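Local atomic coordinates of archaeal flagellar ATP-binding protein FlaH (Methanocaldococcus jannaschii DSM 2661, PDB entry 4WIA), a protein that probably binds and hydrolyses ATP as a KaiC-like P-loop accessory component of the archaellum, the motility filament of archaea. Residues A[93-98]-A[106-111]; A[61-66]-A[130-135]; A[111-116]-A[149-154]; A[140-145]-A[174-179]; A[43-48]-A[68-73]. One frame throughout, in Å; residues are numbered along the deposited sequence.

Interaction 1 of 5, residues A[93-98]-A[106-111]; sequences IPVYPL and DGFLKK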
# COMPACT_ATOMS: atom_id res chain seq x y z
N ILE A 93 22.58 -5.26 -7.70
CA ILE A 93 23.74 -5.55 -8.53
C ILE A 93 25.03 -5.11 -7.84
O ILE A 93 25.40 -3.91 -7.89
CB ILE A 93 23.63 -4.78 -9.83
CG1 ILE A 93 22.29 -5.10 -10.52
CG2 ILE A 93 24.84 -5.14 -10.76
CD1 ILE A 93 22.16 -6.53 -11.01
N PRO A 94 25.70 -6.03 -7.19
CA PRO A 94 26.99 -5.66 -6.63
C PRO A 94 28.09 -5.60 -7.71
O PRO A 94 28.28 -6.59 -8.41
CB PRO A 94 27.28 -6.77 -5.59
CG PRO A 94 26.31 -7.86 -5.88
CD PRO A 94 25.24 -7.37 -6.80
N VAL A 95 28.81 -4.48 -7.79
CA VAL A 95 29.95 -4.38 -8.69
C VAL A 95 31.22 -4.97 -8.02
O VAL A 95 32.05 -4.23 -7.45
CB VAL A 95 30.16 -2.93 -9.11
CG1 VAL A 95 31.29 -2.84 -10.15
CG2 VAL A 95 28.86 -2.37 -9.67
N TYR A 96 31.36 -6.29 -8.07
CA TYR A 96 32.42 -7.00 -7.28
C TYR A 96 33.83 -6.47 -7.43
O TYR A 96 34.57 -6.38 -6.45
CB TYR A 96 32.43 -8.50 -7.60
CG TYR A 96 31.12 -9.16 -7.27
CD1 TYR A 96 30.71 -9.28 -5.94
CD2 TYR A 96 30.24 -9.60 -8.28
CE1 TYR A 96 29.48 -9.83 -5.61
CE2 TYR A 96 29.00 -10.17 -7.96
CZ TYR A 96 28.63 -10.27 -6.62
OH TYR A 96 27.43 -10.85 -6.27
N PRO A 97 34.22 -6.13 -8.66
CA PRO A 97 35.61 -5.70 -8.79
C PRO A 97 35.92 -4.40 -8.04
O PRO A 97 37.09 -4.18 -7.62
CB PRO A 97 35.81 -5.53 -10.31
CG PRO A 97 34.67 -6.24 -10.97
CD PRO A 97 33.56 -6.33 -9.98
N LEU A 98 34.93 -3.52 -7.90
CA LEU A 98 35.16 -2.30 -7.14
C LEU A 98 35.01 -2.55 -5.65
O LEU A 98 35.67 -1.88 -4.88
CB LEU A 98 34.26 -1.15 -7.57
CG LEU A 98 34.72 -0.56 -8.91
CD1 LEU A 98 33.77 0.50 -9.42
CD2 LEU A 98 36.12 0.06 -8.84
N ASP A 106 38.33 -0.99 -15.49
CA ASP A 106 37.53 -1.86 -16.35
C ASP A 106 36.47 -1.05 -17.14
O ASP A 106 36.28 0.15 -16.90
CB ASP A 106 36.86 -2.89 -15.47
CG ASP A 106 36.19 -3.99 -16.24
OD1 ASP A 106 35.19 -3.73 -16.94
OD2 ASP A 106 36.65 -5.13 -16.13
N GLY A 107 35.81 -1.69 -18.12
CA GLY A 107 34.75 -1.06 -18.94
C GLY A 107 33.45 -1.02 -18.20
O GLY A 107 32.45 -1.65 -18.60
N PHE A 108 33.47 -0.27 -17.11
CA PHE A 108 32.30 -0.19 -16.25
C PHE A 108 31.16 0.49 -16.95
O PHE A 108 30.03 0.02 -16.92
CB PHE A 108 32.66 0.55 -14.97
CG PHE A 108 33.58 -0.24 -14.08
CD1 PHE A 108 33.18 -1.48 -13.61
CD2 PHE A 108 34.86 0.23 -13.77
CE1 PHE A 108 34.01 -2.24 -12.80
CE2 PHE A 108 35.69 -0.53 -12.95
CZ PHE A 108 35.25 -1.76 -12.44
N LEU A 109 31.47 1.58 -17.63
CA LEU A 109 30.44 2.38 -18.28
C LEU A 109 29.74 1.68 -19.44
O LEU A 109 28.55 1.87 -19.67
CB LEU A 109 31.05 3.73 -18.72
CG LEU A 109 31.59 4.57 -17.53
CD1 LEU A 109 31.92 5.98 -18.00
CD2 LEU A 109 30.66 4.65 -16.32
N LYS A 110 30.49 0.89 -20.18
CA LYS A 110 29.92 0.05 -21.22
C LYS A 110 28.93 -0.96 -20.63
O LYS A 110 27.82 -1.08 -21.12
CB LYS A 110 31.06 -0.65 -21.94
CG LYS A 110 30.61 -1.63 -23.01
CD LYS A 110 31.79 -2.29 -23.68
CE LYS A 110 31.32 -3.48 -24.49
NZ LYS A 110 32.37 -3.95 -25.42
N LYS A 111 29.32 -1.63 -19.54
CA LYS A 111 28.40 -2.55 -18.81
C LYS A 111 27.12 -1.86 -18.33
O LYS A 111 26.01 -2.38 -18.46
CB LYS A 111 29.11 -3.15 -17.58
CG LYS A 111 30.05 -4.31 -17.89
CD LYS A 111 29.51 -5.68 -17.43
CE LYS A 111 30.54 -6.80 -17.41
NZ LYS A 111 30.71 -7.60 -18.67
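V95, P97 and L98 gather round the ring of F108 where strand 90-94, an outermost strand of the P-loop NTPase sheet within this chain, runs out into the short helix 96-100. L98 meets the ring over one face: its CD1 stands 4.2 Å from the centroid of the F108 ring and 15° off the ring normal, a CH-pi contact. The two side chains reach for each other from opposite directions, and the branch point of the leucine is close as well, with L98 CG 3.8 Å from F108 CZ. V95 comes in obliquely, CG1 at 3.8 Å from F108 CE1; a chi1 of -175° sets this methyl anti to the backbone N and brings it to the phenylalanine. P97 CB meets the ring edge near its plane, 4.4 Å from F108 CZ. Across the ring from L98, the methylene CB of D106 lies 3.6 Å above the F108 plane, offset toward the rim. With an alanine at L98, the face of F108 now under CD1 would probably lose this cover, and the ring would be freer to shift. L132 of helix 129-134 touches both L98 and F108 and continues the apolar cluster. L98 is also about 7 Å, side chain to side chain, from Q64, which probably binds ATP. Both sides of the contact begin a helix: V95 and G107 hold the N-cap positions, and each centres an inverse gamma turn. The turn at G107 brings F108 N to 2.8 Å from D106 O, a weak bond.

Interaction 2 of 5, residues A[61-66]-A[130-135]; sequences VSTQLT and SALIAN. With SO4 (sulfate ion), chain F.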
# COMPACT_ATOMS: atom_id res chain seq x y z
N VAL A 61 22.41 -0.59 -8.08
CA VAL A 61 23.74 -0.97 -8.45
C VAL A 61 24.67 -0.31 -7.45
O VAL A 61 24.74 0.90 -7.39
CB VAL A 61 24.09 -0.46 -9.87
CG1 VAL A 61 25.51 -0.88 -10.30
CG2 VAL A 61 23.07 -0.93 -10.88
N SER A 62 25.40 -1.13 -6.70
CA SER A 62 26.30 -0.68 -5.66
C SER A 62 27.78 -1.02 -6.00
O SER A 62 28.10 -2.17 -6.23
CB SER A 62 25.97 -1.39 -4.34
OG SER A 62 26.89 -1.05 -3.32
N THR A 63 28.66 -0.04 -5.91
CA THR A 63 30.08 -0.25 -5.93
C THR A 63 30.67 -0.55 -4.58
O THR A 63 31.88 -0.58 -4.45
CB THR A 63 30.77 1.01 -6.46
OG1 THR A 63 30.37 2.17 -5.71
CG2 THR A 63 30.38 1.24 -7.90
N GLN A 64 29.85 -0.72 -3.54
CA GLN A 64 30.37 -0.83 -2.16
C GLN A 64 29.93 -2.07 -1.37
O GLN A 64 30.70 -2.57 -0.59
CB GLN A 64 30.01 0.44 -1.37
CG GLN A 64 30.63 1.68 -1.97
CD GLN A 64 30.26 2.93 -1.20
OE1 GLN A 64 29.56 2.87 -0.20
NE2 GLN A 64 30.67 4.08 -1.70
N LEU A 65 28.71 -2.55 -1.56
CA LEU A 65 28.18 -3.60 -0.75
C LEU A 65 27.81 -4.82 -1.58
O LEU A 65 27.11 -4.74 -2.60
CB LEU A 65 26.92 -3.10 -0.02
CG LEU A 65 27.08 -1.84 0.88
CD1 LEU A 65 25.76 -1.42 1.46
CD2 LEU A 65 28.07 -2.07 2.04
N THR A 66 28.21 -5.97 -1.05
CA THR A 66 27.74 -7.25 -1.55
C THR A 66 26.28 -7.35 -1.19
O THR A 66 25.76 -6.51 -0.44
CB THR A 66 28.42 -8.44 -0.86
OG1 THR A 66 28.19 -8.36 0.55
CG2 THR A 66 29.90 -8.49 -1.14
N SER A 130 30.14 7.96 -9.54
CA SER A 130 31.48 8.57 -9.57
C SER A 130 32.61 7.53 -9.53
O SER A 130 33.59 7.67 -10.28
CB SER A 130 31.66 9.65 -8.49
OG SER A 130 31.71 9.12 -7.18
N ALA A 131 32.47 6.47 -8.73
CA ALA A 131 33.47 5.38 -8.74
C ALA A 131 33.51 4.67 -10.10
O ALA A 131 34.59 4.34 -10.60
CB ALA A 131 33.20 4.39 -7.64
N LEU A 132 32.36 4.45 -10.72
CA LEU A 132 32.31 3.77 -12.03
C LEU A 132 32.93 4.59 -13.14
O LEU A 132 33.59 4.04 -14.02
CB LEU A 132 30.86 3.45 -12.38
CG LEU A 132 30.19 2.39 -11.50
CD1 LEU A 132 28.69 2.33 -11.71
CD2 LEU A 132 30.78 1.00 -11.71
N ILE A 133 32.72 5.91 -13.13
CA ILE A 133 33.39 6.77 -14.10
C ILE A 133 34.89 6.80 -13.83
O ILE A 133 35.69 6.52 -14.73
CB ILE A 133 32.83 8.20 -14.07
CG1 ILE A 133 31.35 8.14 -14.47
CG2 ILE A 133 33.63 9.10 -15.02
CD1 ILE A 133 30.51 9.38 -14.16
N ALA A 134 35.28 7.11 -12.60
CA ALA A 134 36.68 7.33 -12.25
C ALA A 134 37.54 6.12 -12.54
O ALA A 134 38.72 6.26 -12.77
CB ALA A 134 36.81 7.73 -10.79
N ASN A 135 36.94 4.93 -12.50
CA ASN A 135 37.67 3.72 -12.78
C ASN A 135 37.36 3.07 -14.12
O ASN A 135 37.79 1.95 -14.37
CB ASN A 135 37.44 2.73 -11.66
CG ASN A 135 37.95 3.25 -10.36
OD1 ASN A 135 39.13 3.47 -10.21
ND2 ASN A 135 37.08 3.50 -9.42
S SO4 F . 31.30 7.66 -1.58
O1 SO4 F . 31.14 9.06 -1.14
O2 SO4 F . 31.22 6.60 -0.53
O3 SO4 F . 32.69 7.71 -2.09
O4 SO4 F . 30.31 7.25 -2.65
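T63 lays its CG2 methyl on the branched end of L132, 3.8 Å from L132 CG and as near to CD2 of the same leucine. The two side chains meet at a slant. The hydroxyl of T63 faces A131, with OG1 4.1 Å from A131 CB. A chi1 of 54° puts OG1 between the backbone N and the carbonyl carbon, and from there it accepts a hydrogen bond from the backbone N of S128, just ahead of helix 129-134. T63 thus joins the C-terminal end of strand 58-62 to the strand-to-helix junction after strand 123-127, its parallel neighbour in the P-loop NTPase sheet; the apolar strand ending in D127 is consistent with a Walker B motif. Just before T63, S62 OG takes two backbone amides, L65 N at 2.9 Å and Q64 N at 3.0 Å, an ST turn and ST motif that bend the chain as it leaves the strand. The next residue, Q64, a probable ATP ligand, extends its side chain to a sulfate ion, with Q64 NE2 donating to sulfate O2 at 2.8 Å. K40 and N164 also hold this sulfate, which probably came from the crystallisation liquor. At the C-terminal end of helix 129-134, N135 ND2 and N135 N reach A131 O from opposite faces of its plane, closing the final turn. The two sides of T63 do different work: its methyl joins the apolar cluster round L132, while its buried hydroxyl accepts from the S128 amide and bonds weakly with D127 O, which probably helps to hold the side chain in this rotation near the probable nucleotide site.

Interaction 3 of 5, residues A[111-116]-A[149-154]; sequences KVMETR and FKRITA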
# COMPACT_ATOMS: atom_id res chain seq x y z
N LYS A 111 29.32 -1.63 -19.54
CA LYS A 111 28.40 -2.55 -18.81
C LYS A 111 27.12 -1.86 -18.33
O LYS A 111 26.01 -2.38 -18.46
CB LYS A 111 29.11 -3.15 -17.58
CG LYS A 111 30.05 -4.31 -17.89
CD LYS A 111 29.51 -5.68 -17.43
CE LYS A 111 30.54 -6.80 -17.41
NZ LYS A 111 30.71 -7.60 -18.67
N VAL A 112 27.30 -0.69 -17.74
CA VAL A 112 26.19 0.11 -17.30
C VAL A 112 25.21 0.41 -18.45
O VAL A 112 24.00 0.37 -18.26
CB VAL A 112 26.70 1.45 -16.69
CG1 VAL A 112 25.60 2.51 -16.64
CG2 VAL A 112 27.27 1.17 -15.32
N MSE A 113 25.75 0.76 -19.62
CA MSE A 113 24.89 1.20 -20.72
C MSE A 113 24.24 0.03 -21.40
O MSE A 113 23.19 0.18 -22.03
CB MSE A 113 25.60 2.11 -21.69
CG MSE A 113 26.19 3.31 -20.96
SE MSE A 113 27.19 4.54 -22.12
CE MSE A 113 26.01 4.35 -23.71
N GLU A 114 24.83 -1.14 -21.28
CA GLU A 114 24.45 -2.29 -22.11
C GLU A 114 23.64 -3.37 -21.40
O GLU A 114 23.06 -4.22 -22.04
CB GLU A 114 25.68 -2.94 -22.66
CG GLU A 114 26.43 -2.11 -23.66
CD GLU A 114 27.60 -2.87 -24.27
OE1 GLU A 114 28.05 -3.91 -23.72
OE2 GLU A 114 28.11 -2.38 -25.26
N THR A 115 23.60 -3.36 -20.09
CA THR A 115 22.87 -4.42 -19.44
C THR A 115 21.35 -4.13 -19.38
O THR A 115 20.89 -3.34 -18.55
CB THR A 115 23.43 -4.69 -18.04
OG1 THR A 115 24.85 -4.70 -18.10
CG2 THR A 115 22.96 -6.02 -17.51
N ARG A 116 20.59 -4.82 -20.22
CA ARG A 116 19.15 -4.60 -20.37
C ARG A 116 18.42 -4.73 -19.08
O ARG A 116 17.44 -4.02 -18.84
CB ARG A 116 18.52 -5.63 -21.29
CG ARG A 116 19.09 -5.71 -22.68
CD ARG A 116 18.56 -6.99 -23.32
NE ARG A 116 18.34 -6.91 -24.74
CZ ARG A 116 18.00 -7.95 -25.51
NH1 ARG A 116 17.81 -9.17 -24.97
NH2 ARG A 116 17.85 -7.78 -26.83
N PHE A 149 21.63 8.10 -20.18
CA PHE A 149 20.64 8.29 -19.06
C PHE A 149 19.42 9.12 -19.48
O PHE A 149 18.29 8.78 -19.13
CB PHE A 149 21.29 8.93 -17.83
CG PHE A 149 22.18 8.01 -17.03
CD1 PHE A 149 22.15 6.64 -17.20
CD2 PHE A 149 23.06 8.55 -16.12
CE1 PHE A 149 22.98 5.84 -16.48
CE2 PHE A 149 23.88 7.74 -15.37
CZ PHE A 149 23.83 6.38 -15.53
N LYS A 150 19.67 10.19 -20.21
CA LYS A 150 18.57 11.02 -20.76
C LYS A 150 17.59 10.24 -21.66
O LYS A 150 16.39 10.49 -21.67
CB LYS A 150 19.12 12.24 -21.52
CG LYS A 150 19.64 13.32 -20.57
CD LYS A 150 18.68 13.66 -19.44
CE LYS A 150 19.39 14.68 -18.55
NZ LYS A 150 18.58 15.70 -17.89
N ARG A 151 18.13 9.30 -22.40
CA ARG A 151 17.40 8.41 -23.27
C ARG A 151 16.53 7.49 -22.42
O ARG A 151 15.34 7.32 -22.69
CB ARG A 151 18.46 7.63 -24.09
CG ARG A 151 18.31 7.60 -25.58
CD ARG A 151 19.66 7.86 -26.31
NE ARG A 151 20.68 6.82 -26.06
CZ ARG A 151 22.01 6.99 -26.10
NH1 ARG A 151 22.81 5.95 -25.81
NH2 ARG A 151 22.56 8.17 -26.40
N ILE A 152 17.07 6.97 -21.33
CA ILE A 152 16.27 6.13 -20.44
C ILE A 152 15.20 6.93 -19.64
O ILE A 152 14.05 6.49 -19.52
CB ILE A 152 17.16 5.36 -19.48
CG1 ILE A 152 18.16 4.49 -20.22
CG2 ILE A 152 16.34 4.55 -18.51
CD1 ILE A 152 17.58 3.29 -20.92
N THR A 153 15.57 8.08 -19.10
CA THR A 153 14.57 8.90 -18.36
C THR A 153 13.50 9.42 -19.27
O THR A 153 12.37 9.61 -18.84
CB THR A 153 15.19 10.07 -17.56
OG1 THR A 153 16.00 10.91 -18.39
CG2 THR A 153 16.07 9.52 -16.47
N ALA A 154 13.82 9.58 -20.55
CA ALA A 154 12.79 9.92 -21.53
C ALA A 154 11.70 8.85 -21.62
O ALA A 154 10.60 9.13 -22.08
CB ALA A 154 13.40 10.17 -22.91
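M113 and F149 bring the backbones of 111-116 and 149-154 to their nearest approach, 8.4 Å between M113 CA and F149 CA, a spacing that leaves the contact to side chains. Both segments come from the C-terminal parts of their helices, 108-114 and 142-153. V112 CG1 packs on the phenyl ring of F149, 4.2 Å from CE1, and approaches it obliquely. Further out, the selenomethionine M113 bends at chi3 (36°), and its terminal CE comes to 4.1 Å from R151 NH1, so that a methyl group touches the guanidinium at an angle. In the P-loop NTPase fold helix 142-153 lies on the sheet, and F149 belongs to that inner layer: its ring meets F126 with the planes about 20° apart and touches I159 and C161 of strand 158-163. Helix 108-114 thereby rests on the sheet-facing helix, with V112 also touching L132 of helix 129-134. R116, beyond the helix end, packs on V232 of the second subunit. The last turn of helix 108-114 is closed on K111 O, which T115 grips twice: T115 OG1 donates at 2.6 Å to K111 O, and T115 N reaches the same oxygen from the opposite face of its plane.

Interaction 4 of 5, residues A[140-145]-A[174-179]; sequences VNVDDL and TIIRTS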
# COMPACT_ATOMS: atom_id res chain seq x y z
N VAL A 140 34.40 5.61 -23.72
CA VAL A 140 33.13 6.16 -23.30
C VAL A 140 33.45 7.32 -22.36
O VAL A 140 34.17 7.14 -21.37
CB VAL A 140 32.23 5.14 -22.56
CG1 VAL A 140 30.91 5.80 -22.15
CG2 VAL A 140 31.99 3.92 -23.42
N ASN A 141 32.90 8.49 -22.67
CA ASN A 141 32.98 9.66 -21.77
C ASN A 141 31.63 10.04 -21.12
O ASN A 141 30.57 9.43 -21.36
CB ASN A 141 33.67 10.84 -22.49
CG ASN A 141 32.80 11.51 -23.54
OD1 ASN A 141 31.61 11.73 -23.37
ND2 ASN A 141 33.43 11.88 -24.64
N VAL A 142 31.69 11.04 -20.25
CA VAL A 142 30.55 11.46 -19.41
C VAL A 142 29.37 11.97 -20.21
O VAL A 142 28.24 11.64 -19.90
CB VAL A 142 31.01 12.50 -18.34
CG1 VAL A 142 29.85 12.92 -17.42
CG2 VAL A 142 32.09 11.86 -17.51
N ASP A 143 29.63 12.77 -21.23
CA ASP A 143 28.57 13.27 -22.11
C ASP A 143 27.77 12.11 -22.71
O ASP A 143 26.56 12.21 -22.90
CB ASP A 143 29.18 14.12 -23.23
CG ASP A 143 29.87 15.35 -22.71
OD1 ASP A 143 29.24 16.13 -21.96
OD2 ASP A 143 31.04 15.56 -23.04
N ASP A 144 28.49 11.03 -23.05
CA ASP A 144 27.87 9.83 -23.63
C ASP A 144 27.00 9.16 -22.60
O ASP A 144 25.90 8.71 -22.88
CB ASP A 144 28.90 8.80 -24.08
CG ASP A 144 29.84 9.31 -25.19
OD1 ASP A 144 29.40 10.03 -26.10
OD2 ASP A 144 31.02 8.95 -25.14
N LEU A 145 27.54 9.05 -21.40
CA LEU A 145 26.80 8.42 -20.34
C LEU A 145 25.55 9.22 -20.02
O LEU A 145 24.46 8.66 -19.86
CB LEU A 145 27.67 8.29 -19.10
CG LEU A 145 27.01 7.60 -17.91
CD1 LEU A 145 26.80 6.11 -18.19
CD2 LEU A 145 27.87 7.84 -16.69
N THR A 174 30.65 19.42 -13.25
CA THR A 174 29.80 20.43 -13.89
C THR A 174 28.86 19.84 -14.95
O THR A 174 27.73 20.29 -15.08
CB THR A 174 30.67 21.49 -14.55
OG1 THR A 174 31.43 22.20 -13.57
CG2 THR A 174 29.82 22.47 -15.34
N ILE A 175 29.32 18.84 -15.69
CA ILE A 175 28.52 18.23 -16.75
C ILE A 175 27.41 17.43 -16.17
O ILE A 175 26.29 17.44 -16.64
CB ILE A 175 29.39 17.33 -17.70
CG1 ILE A 175 30.36 18.21 -18.49
CG2 ILE A 175 28.52 16.52 -18.65
CD1 ILE A 175 31.51 17.44 -19.09
N ILE A 176 27.76 16.66 -15.15
CA ILE A 176 26.76 15.82 -14.49
C ILE A 176 25.69 16.72 -13.92
O ILE A 176 24.50 16.44 -14.03
CB ILE A 176 27.42 14.94 -13.41
CG1 ILE A 176 28.38 13.94 -14.08
CG2 ILE A 176 26.37 14.20 -12.58
CD1 ILE A 176 29.28 13.20 -13.11
N ARG A 177 26.12 17.80 -13.27
CA ARG A 177 25.19 18.70 -12.57
C ARG A 177 24.24 19.31 -13.58
O ARG A 177 23.06 19.45 -13.31
CB ARG A 177 25.93 19.82 -11.83
CG ARG A 177 26.72 19.40 -10.61
CD ARG A 177 27.61 20.55 -10.22
NE ARG A 177 28.57 20.31 -9.13
CZ ARG A 177 29.90 20.56 -9.16
NH1 ARG A 177 30.65 20.32 -8.08
NH2 ARG A 177 30.50 21.05 -10.22
N THR A 178 24.78 19.72 -14.73
CA THR A 178 23.93 20.25 -15.80
C THR A 178 22.89 19.22 -16.26
O THR A 178 21.73 19.55 -16.51
CB THR A 178 24.79 20.77 -16.98
OG1 THR A 178 25.51 21.92 -16.53
CG2 THR A 178 23.92 21.18 -18.17
N SER A 179 23.31 17.99 -16.36
CA SER A 179 22.43 16.98 -16.83
C SER A 179 21.37 16.64 -15.78
O SER A 179 20.26 16.24 -16.08
CB SER A 179 23.30 15.79 -17.19
OG SER A 179 22.69 15.01 -18.20
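V142 and I176 cross at about a right angle, with V142 CG1 3.8 Å from I176 CG1. The same methyl serves I175 at a slant, 4.0 Å from I175 CG2, so one branch of the valine covers two successive isoleucines; a chi1 of -178° sends that branch out anti to its own nitrogen. D143 lies beside it, nearly perpendicular to I175, and its OD1 is 3.4 Å from I175 CG2, a carboxylate oxygen against a methyl, at an exposed position. Were I175 cut back to an alanine, V142 CG1 would probably keep only I176 as a partner across these segments, with a gap beside the D143 carboxylate. The valine is placed by the start of helix 142-153, where N141 and D144 form a capping box: D144 N donates to N141 OD1 at 3.2 Å, and N141 N returns a bond to D144 OD2 at 3.1 Å. Within this P-loop NTPase fold the contact joins the N-terminal turn of helix 142-153 to the C-terminal part of helix 170-179. V142 also touches I133 of helix 129-134, and R177 bridges to E33 of strand 29-33, tying helix 170-179 to the sheet, and to E170 of its own helix.

Interaction 5 of 5, residues A[43-48]-A[68-73]; sequences LCQRLA and LEFIKQ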
# COMPACT_ATOMS: atom_id res chain seq x y z
N LEU A 43 20.26 7.80 1.83
CA LEU A 43 19.20 8.49 1.12
C LEU A 43 18.71 7.68 -0.03
O LEU A 43 17.50 7.61 -0.25
CB LEU A 43 19.73 9.80 0.61
CG LEU A 43 18.75 10.89 0.29
CD1 LEU A 43 17.88 11.22 1.50
CD2 LEU A 43 19.51 12.13 -0.16
N CYS A 44 19.63 7.02 -0.78
CA CYS A 44 19.22 6.14 -1.89
C CYS A 44 18.41 5.01 -1.38
O CYS A 44 17.48 4.58 -2.00
CB CYS A 44 20.46 5.56 -2.64
SG CYS A 44 21.36 6.79 -3.61
N GLN A 45 18.81 4.52 -0.22
CA GLN A 45 18.14 3.37 0.44
C GLN A 45 16.73 3.70 0.89
O GLN A 45 15.82 2.91 0.65
CB GLN A 45 19.01 2.88 1.58
CG GLN A 45 20.20 2.13 1.07
CD GLN A 45 21.39 2.11 2.00
OE1 GLN A 45 21.30 2.37 3.21
NE2 GLN A 45 22.55 1.73 1.42
N ARG A 46 16.56 4.89 1.49
CA ARG A 46 15.22 5.38 1.86
C ARG A 46 14.34 5.53 0.61
O ARG A 46 13.15 5.14 0.61
CB ARG A 46 15.31 6.72 2.58
CG ARG A 46 14.02 7.55 2.60
CD ARG A 46 12.94 6.87 3.45
NE ARG A 46 11.68 7.62 3.48
CZ ARG A 46 10.74 7.60 2.54
NH1 ARG A 46 10.90 6.89 1.43
NH2 ARG A 46 9.63 8.28 2.71
N LEU A 47 14.91 6.12 -0.43
CA LEU A 47 14.12 6.28 -1.66
C LEU A 47 13.73 4.94 -2.24
O LEU A 47 12.58 4.71 -2.60
CB LEU A 47 14.90 7.11 -2.67
CG LEU A 47 14.99 8.58 -2.22
CD1 LEU A 47 15.96 9.35 -3.09
CD2 LEU A 47 13.62 9.26 -2.24
N ALA A 48 14.70 4.01 -2.31
CA ALA A 48 14.42 2.68 -2.82
C ALA A 48 13.35 1.97 -2.03
O ALA A 48 12.42 1.41 -2.59
CB ALA A 48 15.70 1.85 -2.85
N LEU A 68 24.79 -9.55 0.67
CA LEU A 68 24.68 -9.86 2.08
C LEU A 68 24.77 -8.57 2.92
O LEU A 68 23.88 -8.29 3.72
CB LEU A 68 25.79 -10.84 2.42
CG LEU A 68 25.99 -11.55 3.73
CD1 LEU A 68 26.94 -10.83 4.67
CD2 LEU A 68 24.62 -11.75 4.34
N GLU A 69 25.82 -7.78 2.68
CA GLU A 69 26.02 -6.52 3.37
C GLU A 69 24.85 -5.58 3.14
O GLU A 69 24.41 -4.91 4.05
CB GLU A 69 27.34 -5.86 2.95
CG GLU A 69 28.61 -6.67 3.20
CD GLU A 69 29.86 -6.06 2.51
OE1 GLU A 69 30.85 -5.88 3.24
OE2 GLU A 69 29.91 -5.75 1.26
N PHE A 70 24.31 -5.56 1.94
CA PHE A 70 23.15 -4.73 1.63
C PHE A 70 21.91 -5.17 2.44
O PHE A 70 21.19 -4.34 3.02
CB PHE A 70 22.86 -4.77 0.14
CG PHE A 70 21.75 -3.90 -0.28
CD1 PHE A 70 21.94 -2.52 -0.35
CD2 PHE A 70 20.51 -4.40 -0.62
CE1 PHE A 70 20.89 -1.67 -0.75
CE2 PHE A 70 19.48 -3.55 -0.98
CZ PHE A 70 19.66 -2.19 -1.03
N ILE A 71 21.65 -6.46 2.48
CA ILE A 71 20.52 -6.92 3.25
C ILE A 71 20.68 -6.51 4.74
O ILE A 71 19.71 -6.05 5.35
CB ILE A 71 20.36 -8.42 3.12
CG1 ILE A 71 19.85 -8.75 1.72
CG2 ILE A 71 19.40 -8.98 4.17
CD1 ILE A 71 20.16 -10.17 1.34
N LYS A 72 21.88 -6.66 5.29
CA LYS A 72 22.09 -6.26 6.66
C LYS A 72 21.90 -4.76 6.82
O LYS A 72 21.33 -4.34 7.82
CB LYS A 72 23.49 -6.60 7.17
CG LYS A 72 23.88 -8.02 6.89
CD LYS A 72 24.79 -8.56 7.93
CE LYS A 72 26.26 -8.52 7.62
NZ LYS A 72 26.90 -9.62 8.38
N GLN A 73 22.45 -3.98 5.89
CA GLN A 73 22.38 -2.54 5.99
C GLN A 73 20.91 -2.07 5.90
O GLN A 73 20.46 -1.30 6.74
CB GLN A 73 23.18 -1.90 4.89
CG GLN A 73 22.75 -0.48 4.59
CD GLN A 73 23.18 0.50 5.64
OE1 GLN A 73 23.79 0.12 6.62
NE2 GLN A 73 22.89 1.78 5.44
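The amide planes of Q45 and Q73 are turned 67° apart, and the edge of one meets the carbonyl of the other: Q73 NE2 donates to Q45 OE1 at 2.8 Å with a nearly straight N-H...O angle of 171°. The oxygen lies in the amide plane of Q73, whereas the donor is tilted 15° from the carbonyl plane of Q45. Beside this pair, the F70 ring takes Q45 CG obliquely, 4.3 Å from CE1; the same ring stacks with Y92 and meets that of Y60. The contact belongs to the P-loop NTPase core, where helix 40-53 leads on from the probable Walker A loop and helix 67-76 follows strand 58-62, so the bond ties together the helices on either side of that strand in sequence. Q45 is extended beyond CG and also touches L77 and Y60, while Q73 bends at chi2 (74°) to bring its NH2 group round to the buried oxygen. The pair lies close to the probable nucleotide site: the side chain of Q73 is about 4 Å from that of V42, and Q45 is as near to S41, both probable ATP ligands. Next to the bond, the aliphatic part of Q73 also lies against the Q45 amide, with Q73 CG 3.5 Å from Q45 OE1.

Overall arrangement
Along the chain interaction 5 comes first, closing a loop from helix 40-53 through strand 58-62 to helix 67-76. Interaction 2 opens within that loop, at strand 58-62, and closes far later at helix 129-134, so the two cross. Interaction 1 lies wholly inside the span of interaction 2, linking the end of strand 90-94 to helix 108-114. Interaction 3 starts at the K111 it shares with interaction 1, crosses interaction 2, and reaches helix 142-153; interaction 4 crosses interaction 3 and closes on helix 170-179. Packing among helices 108-114, 129-134 and 142-153 joins interactions 1 to 4; interaction 5 touches interaction 2 but lies across the chain's centre from interaction 4.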